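PDB 6C4M: yersinopine synthase from Yersinia pestis, which catalyses the NADPH-dependent reductive condensation of pyruvate with an amino-acid-derived intermediate, the last step in making the metallophore yersinopine. Local coordinates for residues N246-V259 with L311-L325. Residues are numbered along the deposited sequence; the frame is centred on the assembly and turned at random.
Sequences NLLAAERFSITNYV and LNRLGVEEINLLRFL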
# COMPACT_ATOMS: atom_id res chain seq x y z
N ASN A 246 -4.77 29.24 23.22
CA ASN A 246 -3.80 30.23 22.80
C ASN A 246 -3.47 29.97 21.34
O ASN A 246 -3.96 29.00 20.73
CB ASN A 246 -2.57 30.21 23.71
CG ASN A 246 -1.92 28.86 23.80
OD1 ASN A 246 -1.43 28.34 22.80
ND2 ASN A 246 -1.91 28.28 25.00
N LEU A 247 -2.61 30.82 20.78
CA LEU A 247 -2.30 30.77 19.36
C LEU A 247 -1.62 29.45 19.01
O LEU A 247 -2.03 28.76 18.07
CB LEU A 247 -1.41 31.96 18.97
CG LEU A 247 -2.13 33.30 19.15
CD1 LEU A 247 -1.15 34.47 19.38
CD2 LEU A 247 -3.07 33.58 17.94
N LEU A 248 -0.63 29.04 19.80
CA LEU A 248 0.08 27.80 19.52
C LEU A 248 -0.86 26.60 19.63
O LEU A 248 -0.72 25.63 18.86
CB LEU A 248 1.24 27.66 20.49
CG LEU A 248 2.59 27.04 20.15
CD1 LEU A 248 3.10 27.32 18.72
CD2 LEU A 248 3.56 27.60 21.17
N ALA A 249 -1.83 26.65 20.55
CA ALA A 249 -2.75 25.55 20.73
C ALA A 249 -3.70 25.38 19.55
O ALA A 249 -4.35 24.34 19.45
CB ALA A 249 -3.56 25.73 22.01
N ALA A 250 -3.80 26.38 18.67
CA ALA A 250 -4.47 26.18 17.39
C ALA A 250 -3.47 25.79 16.29
O ALA A 250 -3.78 24.93 15.45
CB ALA A 250 -5.20 27.45 16.95
N GLU A 251 -2.27 26.40 16.31
CA GLU A 251 -1.31 26.22 15.23
C GLU A 251 -0.77 24.79 15.20
O GLU A 251 -0.31 24.31 14.16
CB GLU A 251 -0.15 27.23 15.40
CG GLU A 251 -0.54 28.69 15.17
CD GLU A 251 0.40 29.73 15.80
OE1 GLU A 251 1.32 29.38 16.58
OE2 GLU A 251 0.21 30.95 15.53
N ARG A 252 -0.77 24.14 16.35
CA ARG A 252 -0.35 22.76 16.44
C ARG A 252 -1.16 21.85 15.53
O ARG A 252 -0.71 20.76 15.23
CB ARG A 252 -0.45 22.29 17.89
CG ARG A 252 -1.87 22.22 18.42
CD ARG A 252 -1.89 21.74 19.87
NE ARG A 252 -3.24 21.86 20.42
CZ ARG A 252 -3.83 20.97 21.22
NH1 ARG A 252 -3.19 19.88 21.62
NH2 ARG A 252 -5.07 21.18 21.64
N PHE A 253 -2.33 22.30 15.06
CA PHE A 253 -3.14 21.55 14.10
C PHE A 253 -2.86 21.93 12.64
O PHE A 253 -3.77 21.84 11.79
CB PHE A 253 -4.62 21.76 14.43
CG PHE A 253 -5.03 21.13 15.73
CD1 PHE A 253 -5.18 19.77 15.81
CD2 PHE A 253 -5.24 21.89 16.86
CE1 PHE A 253 -5.55 19.16 17.00
CE2 PHE A 253 -5.61 21.29 18.06
CZ PHE A 253 -5.77 19.93 18.12
N SER A 254 -1.62 22.31 12.30
CA SER A 254 -1.22 22.54 10.90
C SER A 254 -0.69 21.23 10.30
O SER A 254 0.46 20.86 10.51
CB SER A 254 -0.16 23.64 10.80
OG SER A 254 -0.61 24.82 11.45
N ILE A 255 -1.50 20.57 9.46
CA ILE A 255 -1.13 19.24 8.96
C ILE A 255 0.22 19.26 8.24
O ILE A 255 1.02 18.33 8.40
CB ILE A 255 -2.25 18.70 8.05
CG1 ILE A 255 -1.92 17.26 7.60
CG2 ILE A 255 -2.46 19.63 6.86
CD1 ILE A 255 -2.99 16.62 6.78
N THR A 256 0.49 20.31 7.44
CA THR A 256 1.66 20.27 6.57
C THR A 256 2.96 20.29 7.36
O THR A 256 3.97 19.80 6.86
CB THR A 256 1.68 21.42 5.56
OG1 THR A 256 1.73 22.67 6.27
CG2 THR A 256 0.44 21.35 4.66
N ASN A 257 2.96 20.84 8.57
CA ASN A 257 4.18 20.78 9.36
C ASN A 257 4.55 19.36 9.73
O ASN A 257 5.74 19.06 9.92
CB ASN A 257 4.05 21.60 10.63
CG ASN A 257 3.95 23.11 10.36
OD1 ASN A 257 3.02 23.57 9.70
ND2 ASN A 257 4.93 23.88 10.86
N TYR A 258 3.56 18.47 9.86
CA TYR A 258 3.79 17.07 10.22
C TYR A 258 4.12 16.22 9.01
O TYR A 258 4.99 15.35 9.09
CB TYR A 258 2.56 16.49 10.92
CG TYR A 258 2.27 17.14 12.25
CD1 TYR A 258 2.88 16.68 13.41
CD2 TYR A 258 1.40 18.21 12.35
CE1 TYR A 258 2.61 17.28 14.64
CE2 TYR A 258 1.12 18.82 13.57
CZ TYR A 258 1.75 18.36 14.71
OH TYR A 258 1.51 18.94 15.95
N VAL A 259 3.43 16.43 7.89
CA VAL A 259 3.41 15.48 6.79
C VAL A 259 4.42 15.83 5.70
O VAL A 259 5.05 14.95 5.12
CB VAL A 259 1.98 15.41 6.21
CG1 VAL A 259 1.92 14.58 4.94
CG2 VAL A 259 1.06 14.85 7.24
N LEU A 311 6.48 21.61 21.74
CA LEU A 311 5.23 22.14 22.25
C LEU A 311 5.16 22.02 23.77
O LEU A 311 4.84 22.99 24.47
CB LEU A 311 4.07 21.41 21.60
CG LEU A 311 3.84 21.72 20.12
CD1 LEU A 311 2.83 20.77 19.52
CD2 LEU A 311 3.36 23.14 19.97
N ASN A 312 5.44 20.82 24.30
CA ASN A 312 5.41 20.64 25.75
C ASN A 312 6.30 21.65 26.45
O ASN A 312 5.93 22.21 27.48
CB ASN A 312 5.84 19.23 26.10
CG ASN A 312 4.78 18.18 25.76
OD1 ASN A 312 3.73 18.50 25.21
ND2 ASN A 312 5.08 16.94 26.05
N ARG A 313 7.50 21.90 25.90
CA ARG A 313 8.39 22.91 26.46
C ARG A 313 7.75 24.28 26.43
O ARG A 313 7.94 25.08 27.34
CB ARG A 313 9.70 22.92 25.66
CG ARG A 313 10.71 23.93 26.14
CD ARG A 313 11.35 23.51 27.45
NE ARG A 313 12.50 24.35 27.70
CZ ARG A 313 12.48 25.50 28.37
NH1 ARG A 313 11.34 25.95 28.90
NH2 ARG A 313 13.60 26.19 28.53
N LEU A 314 7.00 24.57 25.37
CA LEU A 314 6.30 25.83 25.25
C LEU A 314 5.02 25.88 26.07
O LEU A 314 4.34 26.91 26.04
CB LEU A 314 5.98 26.11 23.78
CG LEU A 314 7.28 26.32 22.98
CD1 LEU A 314 7.01 26.15 21.52
CD2 LEU A 314 7.88 27.69 23.27
N GLY A 315 4.67 24.81 26.79
CA GLY A 315 3.48 24.78 27.62
C GLY A 315 2.22 24.35 26.91
O GLY A 315 1.12 24.69 27.36
N VAL A 316 2.35 23.61 25.83
CA VAL A 316 1.23 23.26 24.98
C VAL A 316 1.21 21.75 24.82
O VAL A 316 2.26 21.10 24.67
CB VAL A 316 1.31 24.00 23.62
CG1 VAL A 316 0.22 23.54 22.69
CG2 VAL A 316 1.17 25.51 23.85
N GLU A 317 0.02 21.18 24.93
CA GLU A 317 -0.16 19.75 24.77
C GLU A 317 0.01 19.36 23.31
O GLU A 317 -0.43 20.08 22.41
CB GLU A 317 -1.56 19.35 25.27
CG GLU A 317 -1.70 19.30 26.78
CD GLU A 317 -1.24 17.96 27.36
OE1 GLU A 317 -0.60 17.17 26.63
OE2 GLU A 317 -1.51 17.69 28.56
N GLU A 318 0.63 18.20 23.09
CA GLU A 318 0.75 17.66 21.75
C GLU A 318 -0.59 17.16 21.25
O GLU A 318 -1.48 16.83 22.03
CB GLU A 318 1.78 16.52 21.70
CG GLU A 318 1.38 15.21 22.38
CD GLU A 318 1.50 15.26 23.89
OE1 GLU A 318 1.59 16.37 24.47
OE2 GLU A 318 1.49 14.18 24.52
N ILE A 319 -0.74 17.12 19.93
CA ILE A 319 -1.92 16.52 19.31
C ILE A 319 -1.78 15.00 19.26
O ILE A 319 -0.70 14.46 19.50
CB ILE A 319 -2.14 17.08 17.89
CG1 ILE A 319 -1.13 16.51 16.90
CG2 ILE A 319 -2.07 18.61 17.92
CD1 ILE A 319 -1.37 16.97 15.46
N ASN A 320 -2.89 14.31 18.98
CA ASN A 320 -2.92 12.92 18.52
C ASN A 320 -2.83 12.95 17.00
O ASN A 320 -3.82 13.23 16.31
CB ASN A 320 -4.21 12.25 18.99
CG ASN A 320 -4.32 10.78 18.50
OD1 ASN A 320 -3.69 10.40 17.52
ND2 ASN A 320 -5.16 10.00 19.17
N LEU A 321 -1.64 12.67 16.47
CA LEU A 321 -1.41 12.82 15.03
C LEU A 321 -2.37 11.97 14.22
O LEU A 321 -3.00 12.45 13.26
CB LEU A 321 0.03 12.48 14.69
CG LEU A 321 0.34 12.48 13.19
CD1 LEU A 321 0.09 13.84 12.55
CD2 LEU A 321 1.78 12.02 12.97
N LEU A 322 -2.52 10.69 14.57
CA LEU A 322 -3.32 9.81 13.74
C LEU A 322 -4.81 10.17 13.81
O LEU A 322 -5.49 10.23 12.78
CB LEU A 322 -3.05 8.34 14.13
CG LEU A 322 -3.74 7.30 13.26
CD1 LEU A 322 -3.39 7.43 11.77
CD2 LEU A 322 -3.50 5.85 13.76
N ARG A 323 -5.31 10.50 15.01
CA ARG A 323 -6.69 11.00 15.12
C ARG A 323 -6.89 12.26 14.29
O ARG A 323 -7.91 12.40 13.59
CB ARG A 323 -7.07 11.28 16.58
CG ARG A 323 -8.57 11.70 16.82
CD ARG A 323 -8.75 12.66 18.01
NE ARG A 323 -7.95 13.84 17.74
CZ ARG A 323 -8.26 14.77 16.85
NH1 ARG A 323 -9.41 14.72 16.17
NH2 ARG A 323 -7.41 15.77 16.65
N PHE A 324 -5.94 13.20 14.36
CA PHE A 324 -6.03 14.43 13.57
C PHE A 324 -6.07 14.12 12.08
O PHE A 324 -6.93 14.62 11.35
CB PHE A 324 -4.83 15.33 13.91
CG PHE A 324 -4.72 16.58 13.05
CD1 PHE A 324 -5.66 17.60 13.17
CD2 PHE A 324 -3.65 16.75 12.18
CE1 PHE A 324 -5.55 18.76 12.40
CE2 PHE A 324 -3.53 17.91 11.42
CZ PHE A 324 -4.48 18.92 11.54
N LEU A 325 -5.13 13.30 11.60
CA LEU A 325 -5.11 12.96 10.18
C LEU A 325 -6.42 12.31 9.74
O LEU A 325 -6.97 12.63 8.68
CB LEU A 325 -3.97 12.01 9.86
CG LEU A 325 -2.56 12.53 10.10
CD1 LEU A 325 -1.52 11.39 9.91
CD2 LEU A 325 -2.25 13.69 9.17
O HOH W 1 1.67 17.88 18.33
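Ile319 sits between three side chains of 246-259. Its CG2 lies over one face of the Phe253 ring, a CH-pi contact 4.0 Å from the centroid, and also packs on Arg252 CG. CG1, placed between the backbone N and the carbonyl carbon (chi1 74°), carries CD1 to the Tyr258 ring, 3.5 Å from Tyr258 CZ. Next to this, Phe324 meets Phe253 obliquely, ring planes 49° apart; Phe324 CZ is 3.0 Å from Phe253 O, and Ile255 CA lies at the edge of the Phe324 ring. Arg252 runs extended past Ile319, and its NH1 makes a weak, bent bond to Glu317 O (2.9 Å, 128°). At the other end, Leu248 CD2 meets Leu314 CD1 at 3.8 Å, while Leu248 CG and CB pack on Leu311 and Val316.

The contact joins two breaks between consecutive helices, 247-251 to 255-264 and 294-313 to 321-329. A Schellman motif at Gly315 closes helix 294-313, and Asn320 N-caps helix 321-329. The Ile255 side chain is about 7 Å from the bound NADP, so this end of the packing lies near the cofactor. Arg252 NE, bonded to Ala249 O at 2.9 Å in the guanidinium plane, fixes the direction of the arginine, and Phe253 CZ lies over one face of that group. A water links Tyr258 OH to Ile319 N. Arg323 NH2, beside Phe253 CE1, forms a salt bridge with Asp328. Helix 350-364 packs on Leu325 and Val259, the latter preceding His260, the inferred proton donor/acceptor.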